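Local coordinates for protein single-stranded DNA specific exonuclease RecJ (Thermus thermophilus, PDB 2ZXR) that degrades single-stranded DNA exonucleolytically in the 5' to 3' direction, using divalent metal ions, with magnesium the most effective, at residues Ala329-Leu334 with Pro358-Ala363; Thr368-Ala373 with Lys395-Phe400. All blocks are in the same frame, centred on the assembly; numbering follows the deposited sequence.

Contact 1 (329-334 with 358-363) and contact 2 (368-373 with 395-400) belong to one mixed five-stranded sheet, both within the range of the DHHA1 domain. Their centres lie about 10 Å apart, and both segments of contact 1 precede those of contact 2 in the chain. Strands 359-363 and 366-370, consecutive in sequence, are antiparallel neighbours and join them: Val359 N lies 2.7 Å from Arg370 O, and Phe360 CD2 lies 3.5 Å from Val369 CG2. Contact 1 attaches 332-335, one of the two outermost strands, in parallel, away from the metal sites. Contact 2 adds antiparallel strand 397-401 toward the metal site, the side chain of Ala397 lying about 12 Å from the bound magnesium ion.

Contact 1: Ala329-Leu334 with Pro358-Ala363; sequences AKAIVL and PVFLVA
Phe360 and Val333 meet on one face of a parallel strand pair, their side chains crossing obliquely, with Val333 CG1 4.0 Å from Phe360 CB. CG of Phe360 is anti to its own carbonyl carbon (chi1 -59°), which sets CG beside the backbone N. Out on the ring, CE1 lies 4.2 Å from Ala331 CB, and Ile332 O sits at the ring edge, in its plane. On the other face Ile332 CB meets Val359 CG2 at 4.1 Å, and the CD1 branch of Leu361 reaches Leu334 CB. Four backbone hydrogen bonds tie the strands, whose axes differ by only 4°. Ile332 N donates to Pro358 O and Phe360 N to Ile332 O (2.8 Å); Leu334 N then donates to Phe360 O and Val362 N to Leu334 O, the last the most bent (146° at hydrogen). Outside this run, Lys330 O lies 3.3 Å from Pro358 CD, while the lysine amine makes a weak, long ion pair with Asp423. The pairing closes the beta-alpha-beta unit of strand 332-335, helix 341-355 and strand 359-363. That helix packs on Ile332, Val359 and Leu361, helix 407-419 meets Val333 on the opposite face, and strand 366-370 flanks strand 359-363.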
loop_
_atom_site.group_PDB
_atom_site.type_symbol
_atom_site.label_atom_id
_atom_site.label_comp_id
_atom_site.label_asym_id
_atom_site.label_seq_id
_atom_site.Cartn_x
_atom_site.Cartn_y
_atom_site.Cartn_z
ATOM N N ALA A 329 -7.593 17.533 -18.947
ATOM C CA ALA A 329 -8.871 17.993 -18.406
ATOM C C ALA A 329 -8.817 17.834 -16.894
ATOM O O ALA A 329 -8.207 16.902 -16.384
ATOM C CB ALA A 329 -10.015 17.169 -18.983
ATOM N N LYS A 330 -9.451 18.744 -16.171
ATOM C CA LYS A 330 -9.437 18.670 -14.724
ATOM C C LYS A 330 -10.310 17.509 -14.243
ATOM O O LYS A 330 -10.182 17.058 -13.108
ATOM C CB LYS A 330 -9.924 19.993 -14.125
ATOM C CG LYS A 330 -8.815 21.012 -13.803
ATOM C CD LYS A 330 -7.817 21.206 -14.944
ATOM C CE LYS A 330 -6.716 22.210 -14.548
ATOM N NZ LYS A 330 -5.421 21.914 -15.251
ATOM N N ALA A 331 -11.196 17.035 -15.114
ATOM C CA ALA A 331 -12.076 15.927 -14.778
ATOM C C ALA A 331 -12.469 15.220 -16.056
ATOM O O ALA A 331 -12.729 15.863 -17.059
ATOM C CB ALA A 331 -13.313 16.430 -14.050
ATOM N N ILE A 332 -12.468 13.890 -16.022
ATOM C CA ILE A 332 -12.850 13.097 -17.169
ATOM C C ILE A 332 -14.313 12.691 -16.928
ATOM O O ILE A 332 -14.653 12.088 -15.900
ATOM C CB ILE A 332 -11.905 11.902 -17.307
ATOM C CG1 ILE A 332 -10.494 12.444 -17.543
ATOM C CG2 ILE A 332 -12.303 11.018 -18.472
ATOM C CD1 ILE A 332 -9.445 11.372 -17.718
ATOM N N VAL A 333 -15.180 13.068 -17.866
ATOM C CA VAL A 333 -16.602 12.806 -17.726
ATOM C C VAL A 333 -17.084 12.184 -19.008
ATOM O O VAL A 333 -17.130 12.826 -20.051
ATOM C CB VAL A 333 -17.369 14.132 -17.411
ATOM C CG1 VAL A 333 -18.810 13.838 -16.971
ATOM C CG2 VAL A 333 -16.639 14.893 -16.320
ATOM N N LEU A 334 -17.443 10.914 -18.932
ATOM C CA LEU A 334 -17.865 10.207 -20.123
ATOM C C LEU A 334 -19.206 9.532 -19.960
ATOM O O LEU A 334 -19.603 9.137 -18.863
ATOM C CB LEU A 334 -16.786 9.192 -20.503
ATOM C CG LEU A 334 -15.391 9.836 -20.513
ATOM C CD1 LEU A 334 -14.295 8.754 -20.558
ATOM C CD2 LEU A 334 -15.282 10.771 -21.718
ATOM N N PRO A 358 -9.888 12.860 -11.685
ATOM C CA PRO A 358 -11.150 12.337 -11.163
ATOM C C PRO A 358 -11.903 11.792 -12.388
ATOM O O PRO A 358 -11.775 12.346 -13.494
ATOM C CB PRO A 358 -11.824 13.578 -10.579
ATOM C CG PRO A 358 -10.682 14.501 -10.268
ATOM C CD PRO A 358 -9.751 14.304 -11.429
ATOM N N VAL A 359 -12.656 10.707 -12.226
ATOM C CA VAL A 359 -13.386 10.162 -13.360
ATOM C C VAL A 359 -14.833 9.950 -12.978
ATOM O O VAL A 359 -15.149 9.447 -11.891
ATOM C CB VAL A 359 -12.751 8.833 -13.872
ATOM C CG1 VAL A 359 -13.591 8.219 -15.013
ATOM C CG2 VAL A 359 -11.346 9.116 -14.390
ATOM N N PHE A 360 -15.706 10.399 -13.878
ATOM C CA PHE A 360 -17.149 10.308 -13.747
ATOM C C PHE A 360 -17.638 9.581 -15.001
ATOM O O PHE A 360 -17.372 10.022 -16.120
ATOM C CB PHE A 360 -17.795 11.705 -13.736
ATOM C CG PHE A 360 -17.309 12.604 -12.639
ATOM C CD1 PHE A 360 -15.999 13.093 -12.643
ATOM C CD2 PHE A 360 -18.146 12.935 -11.589
ATOM C CE1 PHE A 360 -15.529 13.903 -11.601
ATOM C CE2 PHE A 360 -17.692 13.732 -10.548
ATOM C CZ PHE A 360 -16.379 14.216 -10.552
ATOM N N LEU A 361 -18.362 8.487 -14.812
ATOM C CA LEU A 361 -18.904 7.704 -15.915
ATOM C C LEU A 361 -20.395 7.541 -15.694
ATOM O O LEU A 361 -20.858 7.356 -14.543
ATOM C CB LEU A 361 -18.268 6.305 -15.938
ATOM C CG LEU A 361 -17.037 6.030 -16.809
ATOM C CD1 LEU A 361 -16.159 7.257 -16.942
ATOM C CD2 LEU A 361 -16.296 4.812 -16.241
ATOM N N VAL A 362 -21.145 7.607 -16.788
ATOM C CA VAL A 362 -22.597 7.458 -16.753
ATOM C C VAL A 362 -22.940 6.392 -17.766
ATOM O O VAL A 362 -22.416 6.408 -18.876
ATOM C CB VAL A 362 -23.305 8.754 -17.182
ATOM C CG1 VAL A 362 -24.823 8.526 -17.234
ATOM C CG2 VAL A 362 -22.970 9.873 -16.222
ATOM N N ALA A 363 -23.789 5.449 -17.392
ATOM C CA ALA A 363 -24.203 4.386 -18.320
ATOM C C ALA A 363 -25.586 3.996 -17.910
ATOM O O ALA A 363 -25.822 3.707 -16.738
ATOM C CB ALA A 363 -23.289 3.175 -18.233
#

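Contact 2: Thr368-Ala373 with Lys395-Phe400; sequences TVRSLA and KEAAGF
Val369 and Ala398 form the hydrogen-bonded pair of an antiparallel strand contact, flanked by the non-hydrogen-bonded pairs Thr368-Gly399 and Arg370-Ala397. Backbone hydrogen bonds run both ways in the central pair: Val369 N donates to Ala398 O at 2.9 Å, and Ala398 N to Val369 O at 3.0 Å. Beyond the last bridge, Ser371 N donates to Glu396 O with 165° at hydrogen, the donor standing above the carbonyl plane. A CA-H...O contact, Ala397 CA to Val369 O at 3.2 Å, adds to the pairing.

Among side-chain polar contacts, Arg370 NH1 donates to Val369 O at 2.8 Å. This oxygen is therefore gripped twice, by NH1 and Ala398 N from opposite faces of its carbonyl plane. The arginine chain bends at chi2 (-61°), turning CD back toward the neighbouring strand, and one guanidinium face lies over Ala397 CB, 3.9 Å from NH1.

Apolar contacts gather on the other face, where Val369 CB meets Ala398 CB at 4.0 Å. Phe400 crosses Val369 at about a right angle, its ring edge toward CG2, with CE2 3.7 Å from that methyl.

Helix 377-383 packs on this apolar face through Leu381, which touches Val369, Ala398 and Phe400, while helix 341-355 meets Thr368 and Arg370 on the other. Ser371 OG hydrogen-bonds to Ile375 O. The side chain of Arg370 is about 10 Å from that of Asp82, a manganese ligand, so this part of the sheet lies close to the metal centre without supplying a ligand; strand 359-363 continues the sheet beyond 366-370, and strand 390-393 beyond 397-401.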
loop_
_atom_site.group_PDB
_atom_site.type_symbol
_atom_site.label_atom_id
_atom_site.label_comp_id
_atom_site.label_asym_id
_atom_site.label_seq_id
_atom_site.Cartn_x
_atom_site.Cartn_y
_atom_site.Cartn_z
ATOM N N THR A 368 -21.058 6.624 -11.826
ATOM C CA THR A 368 -20.039 6.214 -10.891
ATOM C C THR A 368 -18.942 7.242 -10.914
ATOM O O THR A 368 -18.681 7.838 -11.953
ATOM C CB THR A 368 -19.423 4.857 -11.276
ATOM O OG1 THR A 368 -18.546 4.439 -10.226
ATOM C CG2 THR A 368 -18.579 4.984 -12.562
ATOM N N VAL A 369 -18.297 7.441 -9.772
ATOM C CA VAL A 369 -17.197 8.389 -9.659
ATOM C C VAL A 369 -16.020 7.759 -8.909
ATOM O O VAL A 369 -16.223 7.055 -7.925
ATOM C CB VAL A 369 -17.579 9.639 -8.813
ATOM C CG1 VAL A 369 -16.414 10.621 -8.828
ATOM C CG2 VAL A 369 -18.861 10.314 -9.350
ATOM N N ARG A 370 -14.804 8.003 -9.394
ATOM C CA ARG A 370 -13.588 7.588 -8.721
ATOM C C ARG A 370 -12.802 8.875 -8.736
ATOM O O ARG A 370 -12.701 9.537 -9.771
ATOM C CB ARG A 370 -12.815 6.483 -9.480
ATOM C CG ARG A 370 -13.502 5.099 -9.439
ATOM C CD ARG A 370 -13.644 4.552 -8.003
ATOM N NE ARG A 370 -14.404 3.294 -7.948
ATOM C CZ ARG A 370 -15.737 3.203 -7.974
ATOM N NH1 ARG A 370 -16.510 4.296 -8.043
ATOM N NH2 ARG A 370 -16.310 2.005 -7.957
ATOM N N SER A 371 -12.264 9.255 -7.590
ATOM C CA SER A 371 -11.499 10.476 -7.516
ATOM C C SER A 371 -10.254 10.276 -6.663
ATOM O O SER A 371 -10.021 9.193 -6.109
ATOM C CB SER A 371 -12.357 11.599 -6.918
ATOM O OG SER A 371 -11.718 12.867 -7.066
ATOM N N LEU A 372 -9.461 11.339 -6.555
ATOM C CA LEU A 372 -8.221 11.298 -5.787
ATOM C C LEU A 372 -7.821 12.709 -5.441
ATOM O O LEU A 372 -8.532 13.665 -5.729
ATOM C CB LEU A 372 -7.082 10.737 -6.646
ATOM C CG LEU A 372 -6.506 11.683 -7.723
ATOM C CD1 LEU A 372 -5.270 11.035 -8.374
ATOM C CD2 LEU A 372 -7.551 11.989 -8.821
ATOM N N ALA A 373 -6.649 12.804 -4.828
ATOM C CA ALA A 373 -5.998 14.075 -4.533
ATOM C C ALA A 373 -6.788 15.059 -3.735
ATOM O O ALA A 373 -7.320 14.698 -2.670
ATOM C CB ALA A 373 -5.567 14.682 -5.817
ATOM N N LYS A 395 -14.989 10.608 -0.355
ATOM C CA LYS A 395 -13.928 11.309 -1.071
ATOM C C LYS A 395 -13.284 10.616 -2.259
ATOM O O LYS A 395 -12.841 11.289 -3.189
ATOM C CB LYS A 395 -12.813 11.701 -0.090
ATOM C CG LYS A 395 -13.305 12.477 1.121
ATOM C CD LYS A 395 -12.153 13.106 1.919
ATOM C CE LYS A 395 -12.108 14.637 1.757
ATOM N NZ LYS A 395 -13.453 15.286 1.910
ATOM N N GLU A 396 -13.226 9.289 -2.250
ATOM C CA GLU A 396 -12.561 8.590 -3.343
ATOM C C GLU A 396 -13.479 7.840 -4.299
ATOM O O GLU A 396 -13.062 7.427 -5.384
ATOM C CB GLU A 396 -11.506 7.628 -2.767
ATOM C CG GLU A 396 -10.579 8.299 -1.734
ATOM C CD GLU A 396 -9.347 7.460 -1.375
ATOM O OE1 GLU A 396 -8.534 7.907 -0.514
ATOM O OE2 GLU A 396 -9.179 6.357 -1.951
ATOM N N ALA A 397 -14.730 7.665 -3.900
ATOM C CA ALA A 397 -15.671 6.934 -4.735
ATOM C C ALA A 397 -17.067 7.389 -4.418
ATOM O O ALA A 397 -17.384 7.650 -3.254
ATOM C CB ALA A 397 -15.552 5.442 -4.470
ATOM N N ALA A 398 -17.918 7.474 -5.437
ATOM C CA ALA A 398 -19.296 7.913 -5.213
ATOM C C ALA A 398 -20.185 7.349 -6.295
ATOM O O ALA A 398 -19.697 6.894 -7.315
ATOM C CB ALA A 398 -19.373 9.459 -5.195
ATOM N N GLY A 399 -21.484 7.360 -6.070
ATOM C CA GLY A 399 -22.395 6.823 -7.062
ATOM C C GLY A 399 -23.597 7.743 -7.192
ATOM O O GLY A 399 -23.887 8.522 -6.276
ATOM N N PHE A 400 -24.291 7.667 -8.322
ATOM C CA PHE A 400 -25.465 8.498 -8.518
ATOM C C PHE A 400 -26.349 7.947 -9.608
ATOM O O PHE A 400 -26.028 6.937 -10.220
ATOM C CB PHE A 400 -25.060 9.958 -8.825
ATOM C CG PHE A 400 -24.211 10.145 -10.077
ATOM C CD1 PHE A 400 -24.793 10.572 -11.279
ATOM C CD2 PHE A 400 -22.833 9.932 -10.049
ATOM C CE1 PHE A 400 -23.998 10.791 -12.442
ATOM C CE2 PHE A 400 -22.045 10.139 -11.191
ATOM C CZ PHE A 400 -22.632 10.572 -12.394
#